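Local coordinates for invasion protein InvA (Salmonella enterica, PDB 2X49), which takes part in the invasion of intestinal epithelial cells as an inner-membrane export apparatus protein of the type III secretion system, represented here by its C-terminal domain, at residues H287-R299 and F310-A322. Sequence-based numbering, arbitrary orientation.
Sequences HKDLVLLTSVDVR and FPDLEVLSFGEIA
The ring of Phe318 lies flat over the peptide that leaves Thr294, with Thr294 O 3.5 Å above the ring plane and over its centre. One end of the ring, CE1, abuts Leu293 CB at 3.9 Å, while CE2 comes up to Ser295 N and OG, so that the aromatic plate lids the end of strand 291-294. The same carbonyl oxygen receives Phe318 N in a bent hydrogen bond (137° at the hydrogen), which ties the ring's own backbone to the group it covers. Further back, Leu292 N gives an almost straight bond to Glu314 O (2.8 Å), Leu292 O accepts from Leu316 N, and Leu316 O from Thr294 N. These bonds pair the two parallel strands of a beta-alpha-beta unit whose crossover is helix 299-306; strand 314-317 forms the edge of the four-stranded parallel sheet within this chain, next to 291-294. On one face of this pair Leu316 sits between Val291 and Leu293: its CD1 meets Val291 CG1 at 4.1 Å and its CB meets Leu293 CD2, while the side chain of Ile321 runs at about a right angle to that of Leu293, CD1 against CD1. Phe230 and Ile226 of helix 223-231 pack against Leu316. On the other face Val315 fits between Leu292 and Thr294, its CG1 branch, anti to the backbone N (chi1 -173°), reaching Thr294 CG2 and the CG of Arg299. Bent at chi2 and chi3, the arginine folds over Val315 and sends NH1 to Val315 O (2.9 Å), the oxygen close to the guanidinium plane; Glu216 and Glu187 form salt bridges with the same guanidinium. At the far end Leu313 CD1 slots in against Leu290 CB (4.0 Å) and His287 O, and a water links Leu290 O, Asp312 O and Glu314 N.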
loop_
_atom_site.group_PDB
_atom_site.type_symbol
_atom_site.label_atom_id
_atom_site.label_comp_id
_atom_site.label_asym_id
_atom_site.label_seq_id
_atom_site.Cartn_x
_atom_site.Cartn_y
_atom_site.Cartn_z
ATOM N N HIS A 287 1.565 -2.244 -10.513
ATOM C CA HIS A 287 0.643 -2.791 -9.506
ATOM C C HIS A 287 0.355 -1.870 -8.354
ATOM O O HIS A 287 -0.776 -1.884 -7.862
ATOM C CB HIS A 287 1.122 -4.157 -8.984
ATOM C CG HIS A 287 1.266 -5.164 -10.073
ATOM N ND1 HIS A 287 1.929 -6.365 -9.908
ATOM C CD2 HIS A 287 0.880 -5.114 -11.370
ATOM C CE1 HIS A 287 1.926 -7.017 -11.060
ATOM N NE2 HIS A 287 1.297 -6.280 -11.963
ATOM N N LYS A 288 1.346 -1.075 -7.931
ATOM C CA LYS A 288 1.125 -0.170 -6.778
ATOM C C LYS A 288 0.114 0.898 -7.095
ATOM O O LYS A 288 -0.405 1.538 -6.195
ATOM C CB LYS A 288 2.387 0.517 -6.259
ATOM C CG LYS A 288 3.088 1.347 -7.237
ATOM C CD LYS A 288 4.331 2.051 -6.621
ATOM C CE LYS A 288 5.004 2.957 -7.626
ATOM N NZ LYS A 288 4.156 4.167 -7.802
ATOM N N ASP A 289 -0.167 1.064 -8.382
ATOM C CA ASP A 289 -1.057 2.145 -8.888
ATOM C C ASP A 289 -2.438 1.632 -9.259
ATOM O O ASP A 289 -3.307 2.366 -9.823
ATOM C CB ASP A 289 -0.396 2.878 -10.069
ATOM C CG ASP A 289 0.862 3.675 -9.636
ATOM O OD1 ASP A 289 0.764 4.566 -8.755
ATOM O OD2 ASP A 289 1.961 3.415 -10.186
ATOM N N LEU A 290 -2.625 0.367 -8.981
ATOM C CA LEU A 290 -3.893 -0.374 -9.202
ATOM C C LEU A 290 -4.501 -0.849 -7.923
ATOM O O LEU A 290 -3.843 -0.926 -6.914
ATOM C CB LEU A 290 -3.638 -1.614 -10.067
ATOM C CG LEU A 290 -3.251 -1.380 -11.523
ATOM C CD1 LEU A 290 -2.839 -2.662 -12.289
ATOM C CD2 LEU A 290 -4.314 -0.602 -12.323
ATOM N N VAL A 291 -5.772 -1.221 -8.012
ATOM C CA VAL A 291 -6.362 -2.090 -6.983
ATOM C C VAL A 291 -7.100 -3.212 -7.646
ATOM O O VAL A 291 -7.614 -3.095 -8.768
ATOM C CB VAL A 291 -7.297 -1.331 -6.014
ATOM C CG1 VAL A 291 -6.469 -0.290 -5.166
ATOM C CG2 VAL A 291 -8.453 -0.678 -6.768
ATOM N N LEU A 292 -7.170 -4.329 -6.939
ATOM C CA LEU A 292 -8.016 -5.444 -7.370
ATOM C C LEU A 292 -9.354 -5.308 -6.645
ATOM O O LEU A 292 -9.353 -5.064 -5.507
ATOM C CB LEU A 292 -7.356 -6.766 -7.011
ATOM C CG LEU A 292 -7.799 -8.048 -7.619
ATOM C CD1 LEU A 292 -7.916 -7.973 -9.160
ATOM C CD2 LEU A 292 -6.701 -9.023 -7.189
ATOM N N LEU A 293 -10.446 -5.431 -7.376
ATOM C CA LEU A 293 -11.816 -5.277 -6.826
ATOM C C LEU A 293 -12.507 -6.610 -6.755
ATOM O O LEU A 293 -12.573 -7.342 -7.721
ATOM C CB LEU A 293 -12.665 -4.364 -7.729
ATOM C CG LEU A 293 -12.191 -2.937 -7.919
ATOM C CD1 LEU A 293 -13.176 -2.148 -8.835
ATOM C CD2 LEU A 293 -12.009 -2.284 -6.561
ATOM N N THR A 294 -13.063 -6.873 -5.595
ATOM C CA THR A 294 -13.790 -8.118 -5.377
ATOM C C THR A 294 -14.920 -8.006 -4.381
ATOM O O THR A 294 -15.118 -6.999 -3.744
ATOM C CB THR A 294 -12.872 -9.211 -4.910
ATOM O OG1 THR A 294 -13.508 -10.466 -5.198
ATOM C CG2 THR A 294 -12.565 -9.009 -3.466
ATOM N N SER A 295 -15.667 -9.088 -4.247
ATOM C CA SER A 295 -16.745 -9.166 -3.245
ATOM C C SER A 295 -16.178 -9.148 -1.837
ATOM O O SER A 295 -15.065 -9.623 -1.579
ATOM C CB SER A 295 -17.601 -10.426 -3.431
ATOM O OG SER A 295 -18.267 -10.497 -4.708
ATOM N N VAL A 296 -16.954 -8.609 -0.909
ATOM C CA VAL A 296 -16.474 -8.523 0.475
ATOM C C VAL A 296 -16.191 -9.910 1.047
ATOM O O VAL A 296 -15.311 -10.085 1.849
ATOM C CB VAL A 296 -17.427 -7.750 1.456
ATOM C CG1 VAL A 296 -18.741 -8.477 1.593
ATOM C CG2 VAL A 296 -16.722 -7.603 2.786
ATOM N N ASP A 297 -16.959 -10.900 0.639
ATOM C CA ASP A 297 -16.785 -12.249 1.234
ATOM C C ASP A 297 -15.449 -12.918 0.942
ATOM O O ASP A 297 -15.013 -13.802 1.687
ATOM C CB ASP A 297 -17.991 -13.182 1.017
ATOM C CG ASP A 297 -18.233 -13.586 -0.418
ATOM O OD1 ASP A 297 -17.653 -13.009 -1.342
ATOM O OD2 ASP A 297 -19.091 -14.485 -0.622
ATOM N N VAL A 298 -14.791 -12.487 -0.124
ATOM C CA VAL A 298 -13.546 -13.144 -0.564
ATOM C C VAL A 298 -12.294 -12.227 -0.478
ATOM O O VAL A 298 -11.134 -12.683 -0.613
ATOM C CB VAL A 298 -13.668 -13.747 -1.982
ATOM C CG1 VAL A 298 -14.665 -14.938 -1.991
ATOM C CG2 VAL A 298 -14.009 -12.667 -3.004
ATOM N N ARG A 299 -12.534 -10.937 -0.266
ATOM C CA ARG A 299 -11.454 -9.903 -0.317
ATOM C C ARG A 299 -10.178 -10.297 0.459
ATOM O O ARG A 299 -9.082 -10.366 -0.114
ATOM C CB ARG A 299 -11.943 -8.529 0.205
ATOM C CG ARG A 299 -10.988 -7.345 -0.093
ATOM C CD ARG A 299 -11.010 -6.302 0.966
ATOM N NE ARG A 299 -10.469 -6.714 2.255
ATOM C CZ ARG A 299 -9.190 -6.764 2.599
ATOM N NH1 ARG A 299 -8.245 -6.395 1.732
ATOM N NH2 ARG A 299 -8.843 -7.193 3.813
ATOM N N PHE A 310 2.731 -10.990 -5.464
ATOM C CA PHE A 310 2.264 -9.629 -5.829
ATOM C C PHE A 310 2.032 -8.740 -4.621
ATOM O O PHE A 310 0.902 -8.365 -4.359
ATOM C CB PHE A 310 1.002 -9.702 -6.665
ATOM C CG PHE A 310 1.185 -10.505 -7.899
ATOM C CD1 PHE A 310 2.071 -10.086 -8.881
ATOM C CD2 PHE A 310 0.555 -11.717 -8.070
ATOM C CE1 PHE A 310 2.327 -10.859 -10.011
ATOM C CE2 PHE A 310 0.794 -12.491 -9.221
ATOM C CZ PHE A 310 1.684 -12.060 -10.196
ATOM N N PRO A 311 3.111 -8.400 -3.901
ATOM C CA PRO A 311 2.978 -7.761 -2.607
ATOM C C PRO A 311 2.415 -6.338 -2.644
ATOM O O PRO A 311 1.908 -5.856 -1.636
ATOM C CB PRO A 311 4.413 -7.773 -2.058
ATOM C CG PRO A 311 5.297 -7.902 -3.261
ATOM C CD PRO A 311 4.489 -8.767 -4.215
ATOM N N ASP A 312 2.477 -5.736 -3.808
ATOM C CA ASP A 312 2.125 -4.328 -3.957
ATOM C C ASP A 312 0.770 -4.132 -4.564
ATOM O O ASP A 312 0.356 -2.999 -4.797
ATOM C CB ASP A 312 3.192 -3.625 -4.816
ATOM C CG ASP A 312 4.563 -3.645 -4.148
ATOM O OD1 ASP A 312 4.643 -3.659 -2.896
ATOM O OD2 ASP A 312 5.562 -3.663 -4.874
ATOM N N LEU A 313 0.063 -5.235 -4.743
ATOM C CA LEU A 313 -1.315 -5.160 -5.326
ATOM C C LEU A 313 -2.378 -5.255 -4.242
ATOM O O LEU A 313 -2.679 -6.338 -3.752
ATOM C CB LEU A 313 -1.525 -6.262 -6.388
ATOM C CG LEU A 313 -2.838 -6.284 -7.153
ATOM C CD1 LEU A 313 -3.163 -4.916 -7.772
ATOM C CD2 LEU A 313 -2.730 -7.354 -8.243
ATOM N N GLU A 314 -2.940 -4.121 -3.877
ATOM C CA GLU A 314 -3.988 -4.140 -2.819
ATOM C C GLU A 314 -5.331 -4.588 -3.426
ATOM O O GLU A 314 -5.586 -4.572 -4.641
ATOM C CB GLU A 314 -4.101 -2.853 -2.068
ATOM C CG GLU A 314 -2.793 -2.337 -1.466
ATOM C CD GLU A 314 -1.981 -3.306 -0.607
ATOM O OE1 GLU A 314 -2.556 -4.265 -0.030
ATOM O OE2 GLU A 314 -0.741 -3.093 -0.483
ATOM N N VAL A 315 -6.124 -5.116 -2.499
ATOM C CA VAL A 315 -7.423 -5.726 -2.823
ATOM C C VAL A 315 -8.499 -5.021 -2.007
ATOM O O VAL A 315 -8.462 -5.025 -0.803
ATOM C CB VAL A 315 -7.433 -7.258 -2.547
ATOM C CG1 VAL A 315 -8.736 -7.848 -3.070
ATOM C CG2 VAL A 315 -6.162 -8.004 -3.149
ATOM N N LEU A 316 -9.427 -4.401 -2.731
ATOM C CA LEU A 316 -10.603 -3.694 -2.137
ATOM C C LEU A 316 -11.892 -4.416 -2.447
ATOM O O LEU A 316 -12.046 -5.032 -3.492
ATOM C CB LEU A 316 -10.706 -2.242 -2.641
ATOM C CG LEU A 316 -9.497 -1.295 -2.446
ATOM C CD1 LEU A 316 -9.822 0.172 -2.765
ATOM C CD2 LEU A 316 -8.897 -1.395 -1.067
ATOM N N SER A 317 -12.839 -4.296 -1.513
ATOM C CA SER A 317 -14.162 -4.815 -1.762
ATOM C C SER A 317 -15.039 -3.777 -2.475
ATOM O O SER A 317 -14.792 -2.581 -2.431
ATOM C CB SER A 317 -14.800 -5.277 -0.481
ATOM O OG SER A 317 -15.135 -4.149 0.302
ATOM N N PHE A 318 -16.086 -4.263 -3.116
ATOM C CA PHE A 318 -17.048 -3.393 -3.801
ATOM C C PHE A 318 -17.639 -2.353 -2.840
ATOM O O PHE A 318 -17.867 -1.192 -3.195
ATOM C CB PHE A 318 -18.163 -4.196 -4.490
ATOM C CG PHE A 318 -17.682 -5.209 -5.513
ATOM C CD1 PHE A 318 -16.703 -4.896 -6.452
ATOM C CD2 PHE A 318 -18.205 -6.493 -5.537
ATOM C CE1 PHE A 318 -16.307 -5.842 -7.405
ATOM C CE2 PHE A 318 -17.797 -7.451 -6.490
ATOM C CZ PHE A 318 -16.835 -7.125 -7.408
ATOM N N GLY A 319 -17.897 -2.762 -1.608
ATOM C CA GLY A 319 -18.409 -1.835 -0.601
ATOM C C GLY A 319 -17.439 -0.750 -0.180
ATOM O O GLY A 319 -17.786 0.363 0.212
ATOM N N GLU A 320 -16.178 -1.116 -0.240
ATOM C CA GLU A 320 -15.100 -0.223 0.160
ATOM C C GLU A 320 -14.993 0.956 -0.777
ATOM O O GLU A 320 -14.570 2.023 -0.353
ATOM C CB GLU A 320 -13.762 -0.938 0.347
ATOM C CG GLU A 320 -13.715 -1.690 1.718
ATOM C CD GLU A 320 -12.505 -2.638 1.890
ATOM O OE1 GLU A 320 -11.732 -2.830 0.942
ATOM O OE2 GLU A 320 -12.398 -3.256 2.981
ATOM N N ILE A 321 -15.461 0.786 -2.008
ATOM C CA ILE A 321 -15.388 1.869 -3.031
ATOM C C ILE A 321 -16.762 2.501 -3.337
ATOM O O ILE A 321 -16.967 3.082 -4.395
ATOM C CB ILE A 321 -14.660 1.412 -4.358
ATOM C CG1 ILE A 321 -15.494 0.369 -5.101
ATOM C CG2 ILE A 321 -13.230 0.915 -4.051
ATOM C CD1 ILE A 321 -15.244 0.336 -6.590
ATOM N N ALA A 322 -17.664 2.439 -2.362
ATOM C CA ALA A 322 -19.020 2.996 -2.506
ATOM C C ALA A 322 -19.015 4.497 -2.767
ATOM O O ALA A 322 -19.878 5.037 -3.457
ATOM C CB ALA A 322 -19.880 2.651 -1.257
HETATM O O HOH W 1 3.238 -6.722 -7.002
HETATM O O HOH W 2 -2.071 -1.563 -5.044
HETATM O O HOH W 3 -18.670 -5.909 -1.093
#